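Local structure of toxin RelG (Mycobacterium tuberculosis, 3G5O) at residues C[52-60]-C[68-79]. The protein is the toxin of a type II toxin-antitoxin pair, an RNase that cleaves preferentially at the 3'-end of purine ribonucleotides and is neutralised by its cognate antitoxin. Sequence-based numbering, arbitrary orientation.
Sequences EPLRVGKPL and FSARRGTYRLLY. With TRS (2-amino-2-hydroxymethyl-propane-1,3-diol), chain I.
Lys58 and Ser69 form the antiparallel hydrogen-bonded pair of the beta hairpin that joins the short strand 57-59 to strand 68-72, with strand 57-59 forming an edge, within this chain, of the RelE-family sheet. Lys58 N donates to Ser69 O at 3.0 Å, while Ser69 N reaches Lys58 O at 2.9 Å with an N-H...O angle of 161°. Lys58 O also receives a CA-H...O contact from Phe68 CA.

On the Phe68 and Pro59 side of the sheet, the Phe68 ring packs obliquely against its neighbours: CE1 lies 3.6 Å from Leu54 CD2 and also meets Pro59 CB. Chi1 of -67° sets Phe68 CG anti to its carbonyl carbon, a turn that brings CD1 and CE1 alongside Pro59 and CE1 to Leu54. Val56 divides its branches, CG2 packing on Ala70 CB and CG1 meeting Arg72 NH2 where the two side chains cross at about a right angle. The Arg72 guanidinium is itself anchored by a salt bridge to Asp48. On the other side, Leu60 CD1 and Leu78 CD1 press together at 3.4 Å, tighter than normal van der Waals contact, and Leu60 CD2 rests on Ser69 CB. Ser69 OG bonds to Glu57 and Trp61 of the antitoxin chain, which places this side at the toxin-antitoxin interface.

Next to Val56 O, a Tris molecule, probably from the crystallisation liquor, is hydrogen-bonded to backbone atoms of strand 68-72: Arg71 N donates to its O2 with an N-H...O angle of 172°, and its N donates to Ser69 O. A water links Val56 O, Arg71 O and Arg72 NE.

On the Phe68 and Ala70 side, facing helix 35-51, Tyr79 packs against Leu49, and one ring face receives Phe68 CB. Its hydroxyl passes close to Gly57 CA, 3.4 Å from OH, and donates in the carbonyl plane to Pro53 O, with OH...O 2.6 Å.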
ATOM      1  N   GLU C  52     -19.821 -15.199   7.765  1.00 25.38           N
ATOM      2  CA  GLU C  52     -18.407 -15.353   8.125  1.00 26.46           C
ATOM      3  C   GLU C  52     -17.573 -14.143   7.723  1.00 25.44           C
ATOM      4  O   GLU C  52     -16.708 -14.251   6.845  1.00 25.28           O
ATOM      5  CB  GLU C  52     -17.822 -16.661   7.545  1.00 27.79           C
ATOM      6  CG  GLU C  52     -18.493 -17.972   8.095  1.00 34.61           C
ATOM      7  CD  GLU C  52     -18.131 -18.323   9.595  1.00 44.64           C
ATOM      8  OE1 GLU C  52     -17.884 -17.422  10.460  1.00 46.96           O
ATOM      9  OE2 GLU C  52     -18.109 -19.540   9.912  1.00 49.44           O
ATOM     10  N   PRO C  53     -17.812 -12.991   8.388  1.00 24.51           N
ATOM     11  CA  PRO C  53     -17.192 -11.718   7.980  1.00 24.70           C
ATOM     12  C   PRO C  53     -15.682 -11.760   8.041  1.00 26.27           C
ATOM     13  O   PRO C  53     -15.013 -11.059   7.258  1.00 26.04           O
ATOM     14  CB  PRO C  53     -17.727 -10.703   8.999  1.00 24.44           C
ATOM     15  CG  PRO C  53     -18.400 -11.497  10.070  1.00 23.54           C
ATOM     16  CD  PRO C  53     -18.723 -12.833   9.541  1.00 23.67           C
ATOM     17  N   LEU C  54     -15.130 -12.548   8.969  1.00 26.40           N
ATOM     18  CA  LEU C  54     -13.665 -12.742   8.992  1.00 28.30           C
ATOM     19  C   LEU C  54     -13.177 -13.720   7.947  1.00 28.23           C
ATOM     20  O   LEU C  54     -12.134 -13.506   7.360  1.00 29.78           O
ATOM     21  CB  LEU C  54     -13.106 -13.137  10.383  1.00 27.27           C
ATOM     22  CG  LEU C  54     -13.135 -12.012  11.440  1.00 31.18           C
ATOM     23  CD1 LEU C  54     -12.931 -12.556  12.861  1.00 31.86           C
ATOM     24  CD2 LEU C  54     -12.147 -10.845  11.136  1.00 31.38           C
ATOM     25  N   ARG C  55     -13.898 -14.795   7.682  1.00 27.33           N
ATOM     26  CA  ARG C  55     -13.301 -15.797   6.790  1.00 28.33           C
ATOM     27  C   ARG C  55     -13.329 -15.381   5.315  1.00 26.48           C
ATOM     28  O   ARG C  55     -12.464 -15.786   4.545  1.00 26.14           O
ATOM     29  CB  ARG C  55     -13.903 -17.206   7.011  1.00 29.73           C
ATOM     30  CG  ARG C  55     -13.732 -17.767   8.457  1.00 35.67           C
ATOM     31  CD  ARG C  55     -12.549 -18.788   8.629  1.00 45.78           C
ATOM     32  NE  ARG C  55     -11.964 -18.765   9.995  1.00 51.19           N
ATOM     33  CZ  ARG C  55     -11.246 -19.749  10.568  1.00 53.41           C
ATOM     34  NH1 ARG C  55     -11.021 -20.896   9.935  1.00 55.17           N
ATOM     35  NH2 ARG C  55     -10.755 -19.597  11.801  1.00 53.57           N
ATOM     36  N   VAL C  56     -14.292 -14.555   4.918  1.00 24.44           N
ATOM     37  CA  VAL C  56     -14.408 -14.240   3.489  1.00 23.90           C
ATOM     38  C   VAL C  56     -13.502 -13.072   3.066  1.00 23.91           C
ATOM     39  O   VAL C  56     -13.380 -12.801   1.890  1.00 23.61           O
ATOM     40  CB  VAL C  56     -15.852 -13.937   3.081  1.00 23.51           C
ATOM     41  CG1 VAL C  56     -16.737 -15.141   3.371  1.00 25.50           C
ATOM     42  CG2 VAL C  56     -16.387 -12.670   3.815  1.00 24.37           C
ATOM     43  N   GLY C  57     -12.934 -12.343   4.023  1.00 22.27           N
ATOM     44  CA  GLY C  57     -12.124 -11.200   3.649  1.00 23.26           C
ATOM     45  C   GLY C  57     -10.781 -11.225   4.337  1.00 23.34           C
ATOM     46  O   GLY C  57     -10.514 -12.154   5.107  1.00 23.55           O
ATOM     47  N   LYS C  58      -9.962 -10.206   4.052  1.00 21.99           N
ATOM     48  CA  LYS C  58      -8.629 -10.000   4.647  1.00 22.30           C
ATOM     49  C   LYS C  58      -8.579  -8.626   5.318  1.00 20.92           C
ATOM     50  O   LYS C  58      -9.157  -7.669   4.793  1.00 20.19           O
ATOM     51  CB  LYS C  58      -7.539 -10.011   3.559  1.00 22.12           C
ATOM     52  CG  LYS C  58      -7.318 -11.386   2.890  1.00 25.64           C
ATOM     53  CD  LYS C  58      -6.506 -12.353   3.780  1.00 31.97           C
ATOM     54  CE  LYS C  58      -6.352 -13.711   3.126  1.00 34.45           C
ATOM     55  NZ  LYS C  58      -7.619 -14.524   3.238  1.00 37.01           N
ATOM     56  N   PRO C  59      -7.903  -8.525   6.478  1.00 20.70           N
ATOM     57  CA  PRO C  59      -7.744  -7.192   7.087  1.00 20.03           C
ATOM     58  C   PRO C  59      -6.760  -6.367   6.250  1.00 19.49           C
ATOM     59  O   PRO C  59      -5.781  -6.908   5.753  1.00 19.34           O
ATOM     60  CB  PRO C  59      -7.157  -7.496   8.497  1.00 19.29           C
ATOM     61  CG  PRO C  59      -6.398  -8.866   8.294  1.00 21.35           C
ATOM     62  CD  PRO C  59      -7.237  -9.617   7.249  1.00 21.02           C
ATOM     63  N   LEU C  60      -7.006  -5.077   6.100  1.00 18.48           N
ATOM     64  CA  LEU C  60      -6.127  -4.240   5.328  1.00 18.11           C
ATOM     65  C   LEU C  60      -5.065  -3.592   6.254  1.00 19.89           C
ATOM     66  O   LEU C  60      -5.175  -3.637   7.509  1.00 17.61           O
ATOM     67  CB  LEU C  60      -6.932  -3.160   4.560  1.00 18.35           C
ATOM     68  CG  LEU C  60      -7.971  -3.662   3.545  1.00 18.92           C
ATOM     69  CD1 LEU C  60      -8.518  -2.498   2.697  1.00 19.37           C
ATOM     70  CD2 LEU C  60      -7.299  -4.708   2.636  1.00 20.14           C
ATOM     71  N   PHE C  68     -11.632  -4.201   6.145  1.00 18.22           N
ATOM     72  CA  PHE C  68     -11.437  -5.522   5.558  1.00 17.42           C
ATOM     73  C   PHE C  68     -11.885  -5.461   4.112  1.00 17.85           C
ATOM     74  O   PHE C  68     -12.783  -4.666   3.771  1.00 15.67           O
ATOM     75  CB  PHE C  68     -12.302  -6.570   6.276  1.00 17.26           C
ATOM     76  CG  PHE C  68     -11.887  -6.807   7.697  1.00 18.20           C
ATOM     77  CD1 PHE C  68     -11.100  -7.916   8.030  1.00 21.59           C
ATOM     78  CD2 PHE C  68     -12.276  -5.920   8.707  1.00 18.72           C
ATOM     79  CE1 PHE C  68     -10.693  -8.126   9.371  1.00 20.03           C
ATOM     80  CE2 PHE C  68     -11.860  -6.125  10.040  1.00 23.28           C
ATOM     81  CZ  PHE C  68     -11.080  -7.216  10.364  1.00 20.62           C
ATOM     82  N   SER C  69     -11.310  -6.333   3.288  1.00 17.22           N
ATOM     83  CA  SER C  69     -11.692  -6.431   1.892  1.00 18.00           C
ATOM     84  C   SER C  69     -12.098  -7.868   1.586  1.00 18.76           C
ATOM     85  O   SER C  69     -11.326  -8.801   1.836  1.00 18.31           O
ATOM     86  CB  SER C  69     -10.499  -6.049   1.023  1.00 18.07           C
ATOM     87  OG  SER C  69     -10.863  -6.114  -0.353  1.00 21.72           O
ATOM     88  N   ALA C  70     -13.290  -8.063   1.030  1.00 17.14           N
ATOM     89  CA  ALA C  70     -13.665  -9.408   0.604  1.00 18.26           C
ATOM     90  C   ALA C  70     -13.858  -9.382  -0.915  1.00 18.61           C
ATOM     91  O   ALA C  70     -14.520  -8.492  -1.433  1.00 17.74           O
ATOM     92  CB  ALA C  70     -14.969  -9.858   1.301  1.00 17.03           C
ATOM     93  N   ARG C  71     -13.304 -10.359  -1.611  1.00 19.17           N
ATOM     94  CA  ARG C  71     -13.410 -10.440  -3.069  1.00 20.75           C
ATOM     95  C   ARG C  71     -14.187 -11.688  -3.438  1.00 21.68           C
ATOM     96  O   ARG C  71     -13.909 -12.780  -2.865  1.00 22.33           O
ATOM     97  CB  ARG C  71     -12.001 -10.514  -3.707  1.00 21.07           C
ATOM     98  CG  ARG C  71     -12.025 -10.614  -5.232  1.00 24.11           C
ATOM     99  CD  ARG C  71     -10.598 -10.713  -5.852  1.00 30.33           C
ATOM    100  NE  ARG C  71     -10.035 -12.036  -5.614  1.00 32.68           N
ATOM    101  CZ  ARG C  71     -10.347 -13.136  -6.316  1.00 37.56           C
ATOM    102  NH1 ARG C  71     -11.204 -13.079  -7.343  1.00 33.79           N
ATOM    103  NH2 ARG C  71      -9.775 -14.308  -5.998  1.00 36.37           N
ATOM    104  N   ARG C  72     -15.129 -11.536  -4.373  1.00 21.36           N
ATOM    105  CA  ARG C  72     -15.727 -12.665  -5.117  1.00 22.45           C
ATOM    106  C   ARG C  72     -15.670 -12.362  -6.617  1.00 22.02           C
ATOM    107  O   ARG C  72     -16.290 -11.412  -7.088  1.00 20.82           O
ATOM    108  CB  ARG C  72     -17.187 -12.942  -4.697  1.00 23.36           C
ATOM    109  CG  ARG C  72     -17.378 -13.439  -3.264  1.00 24.81           C
ATOM    110  CD  ARG C  72     -16.899 -14.889  -3.165  1.00 29.14           C
ATOM    111  NE  ARG C  72     -16.815 -15.386  -1.786  1.00 29.22           N
ATOM    112  CZ  ARG C  72     -17.820 -16.000  -1.163  1.00 31.54           C
ATOM    113  NH1 ARG C  72     -18.997 -16.160  -1.784  1.00 27.85           N
ATOM    114  NH2 ARG C  72     -17.661 -16.433   0.089  1.00 30.89           N
ATOM    115  N   GLY C  73     -14.884 -13.148  -7.363  1.00 21.83           N
ATOM    116  CA  GLY C  73     -14.672 -12.886  -8.779  1.00 20.46           C
ATOM    117  C   GLY C  73     -14.112 -11.488  -8.977  1.00 20.40           C
ATOM    118  O   GLY C  73     -12.999 -11.179  -8.503  1.00 20.42           O
ATOM    119  N   THR C  74     -14.848 -10.636  -9.678  1.00 17.81           N
ATOM    120  CA  THR C  74     -14.313  -9.339 -10.049  1.00 18.31           C
ATOM    121  C   THR C  74     -14.828  -8.219  -9.159  1.00 17.49           C
ATOM    122  O   THR C  74     -14.473  -7.057  -9.377  1.00 17.38           O
ATOM    123  CB  THR C  74     -14.652  -8.997 -11.507  1.00 19.96           C
ATOM    124  OG1 THR C  74     -16.043  -9.253 -11.709  1.00 21.12           O
ATOM    125  CG2 THR C  74     -13.800  -9.919 -12.464  1.00 20.40           C
ATOM    126  N   TYR C  75     -15.670  -8.543  -8.178  1.00 17.19           N
ATOM    127  CA  TYR C  75     -16.062  -7.495  -7.210  1.00 17.90           C
ATOM    128  C   TYR C  75     -15.438  -7.629  -5.820  1.00 17.40           C
ATOM    129  O   TYR C  75     -15.078  -8.755  -5.353  1.00 17.75           O
ATOM    130  CB  TYR C  75     -17.581  -7.275  -7.135  1.00 17.62           C
ATOM    131  CG  TYR C  75     -18.360  -8.439  -6.572  1.00 19.64           C
ATOM    132  CD1 TYR C  75     -18.433  -8.630  -5.196  1.00 20.34           C
ATOM    133  CD2 TYR C  75     -18.987  -9.364  -7.412  1.00 18.23           C
ATOM    134  CE1 TYR C  75     -19.144  -9.680  -4.669  1.00 21.76           C
ATOM    135  CE2 TYR C  75     -19.726 -10.468  -6.870  1.00 21.31           C
ATOM    136  CZ  TYR C  75     -19.794 -10.578  -5.485  1.00 25.01           C
ATOM    137  OH  TYR C  75     -20.436 -11.636  -4.862  1.00 28.87           O
ATOM    138  N   ARG C  76     -15.313  -6.469  -5.168  1.00 16.24           N
ATOM    139  CA  ARG C  76     -14.831  -6.387  -3.803  1.00 16.76           C
ATOM    140  C   ARG C  76     -15.690  -5.507  -2.927  1.00 16.62           C
ATOM    141  O   ARG C  76     -16.217  -4.479  -3.367  1.00 16.44           O
ATOM    142  CB  ARG C  76     -13.389  -5.876  -3.753  1.00 16.84           C
ATOM    143  CG  ARG C  76     -12.352  -6.875  -4.290  1.00 18.45           C
ATOM    144  CD  ARG C  76     -11.020  -6.113  -4.455  1.00 22.35           C
ATOM    145  NE  ARG C  76      -9.867  -6.999  -4.582  1.00 24.71           N
ATOM    146  CZ  ARG C  76      -9.406  -7.492  -5.738  1.00 28.32           C
ATOM    147  NH1 ARG C  76     -10.007  -7.187  -6.889  1.00 23.66           N
ATOM    148  NH2 ARG C  76      -8.321  -8.279  -5.738  1.00 27.70           N
ATOM    149  N   LEU C  77     -15.818  -5.901  -1.671  1.00 15.27           N
ATOM    150  CA  LEU C  77     -16.475  -5.055  -0.688  1.00 15.62           C
ATOM    151  C   LEU C  77     -15.429  -4.667   0.315  1.00 16.19           C
ATOM    152  O   LEU C  77     -14.618  -5.517   0.722  1.00 15.60           O
ATOM    153  CB  LEU C  77     -17.564  -5.844   0.041  1.00 15.15           C
ATOM    154  CG  LEU C  77     -18.873  -5.968  -0.731  1.00 18.26           C
ATOM    155  CD1 LEU C  77     -18.644  -6.918  -1.918  1.00 19.40           C
ATOM    156  CD2 LEU C  77     -19.991  -6.543   0.106  1.00 15.00           C
ATOM    157  N   LEU C  78     -15.479  -3.409   0.724  1.00 16.45           N
ATOM    158  CA  LEU C  78     -14.641  -2.873   1.803  1.00 16.94           C
ATOM    159  C   LEU C  78     -15.538  -2.669   3.024  1.00 16.88           C
ATOM    160  O   LEU C  78     -16.577  -2.012   2.935  1.00 16.68           O
ATOM    161  CB  LEU C  78     -14.045  -1.522   1.396  1.00 16.21           C
ATOM    162  CG  LEU C  78     -13.110  -0.806   2.396  1.00 18.05           C
ATOM    163  CD1 LEU C  78     -11.813  -1.603   2.481  1.00 16.76           C
ATOM    164  CD2 LEU C  78     -12.831   0.654   1.943  1.00 17.01           C
ATOM    165  N   TYR C  79     -15.146  -3.180   4.183  1.00 16.58           N
ATOM    166  CA  TYR C  79     -16.093  -3.168   5.314  1.00 16.71           C
ATOM    167  C   TYR C  79     -15.440  -3.082   6.672  1.00 18.44           C
ATOM    168  O   TYR C  79     -14.233  -3.245   6.753  1.00 17.50           O
ATOM    169  CB  TYR C  79     -17.041  -4.371   5.276  1.00 16.79           C
ATOM    170  CG  TYR C  79     -16.379  -5.709   5.247  1.00 16.50           C
ATOM    171  CD1 TYR C  79     -16.285  -6.475   6.407  1.00 17.46           C
ATOM    172  CD2 TYR C  79     -15.854  -6.235   4.053  1.00 14.50           C
ATOM    173  CE1 TYR C  79     -15.685  -7.751   6.396  1.00 16.18           C
ATOM    174  CE2 TYR C  79     -15.246  -7.498   4.027  1.00 16.61           C
ATOM    175  CZ  TYR C  79     -15.179  -8.258   5.204  1.00 18.71           C
ATOM    176  OH  TYR C  79     -14.588  -9.514   5.188  1.00 18.39           O
TER
HETATM  177  C   TRS I 502      -9.645 -12.153  -0.249  1.00 50.34           C
HETATM  178  C1  TRS I 502      -9.186 -12.802   1.067  1.00 50.55           C
HETATM  179  C2  TRS I 502     -10.903 -12.836  -0.754  1.00 50.04           C
HETATM  180  C3  TRS I 502      -8.509 -12.224  -1.267  1.00 50.83           C
HETATM  181  N   TRS I 502      -9.941 -10.717  -0.056  1.00 50.00           N
HETATM  182  O1  TRS I 502     -10.068 -13.739   1.646  1.00 50.75           O
HETATM  183  O2  TRS I 502     -11.976 -12.281  -0.043  1.00 44.56           O
HETATM  184  O3  TRS I 502      -7.326 -12.535  -0.557  1.00 52.36           O
HETATM  185  O   HOH W   1     -14.489 -13.727  -0.372  1.00 28.68           O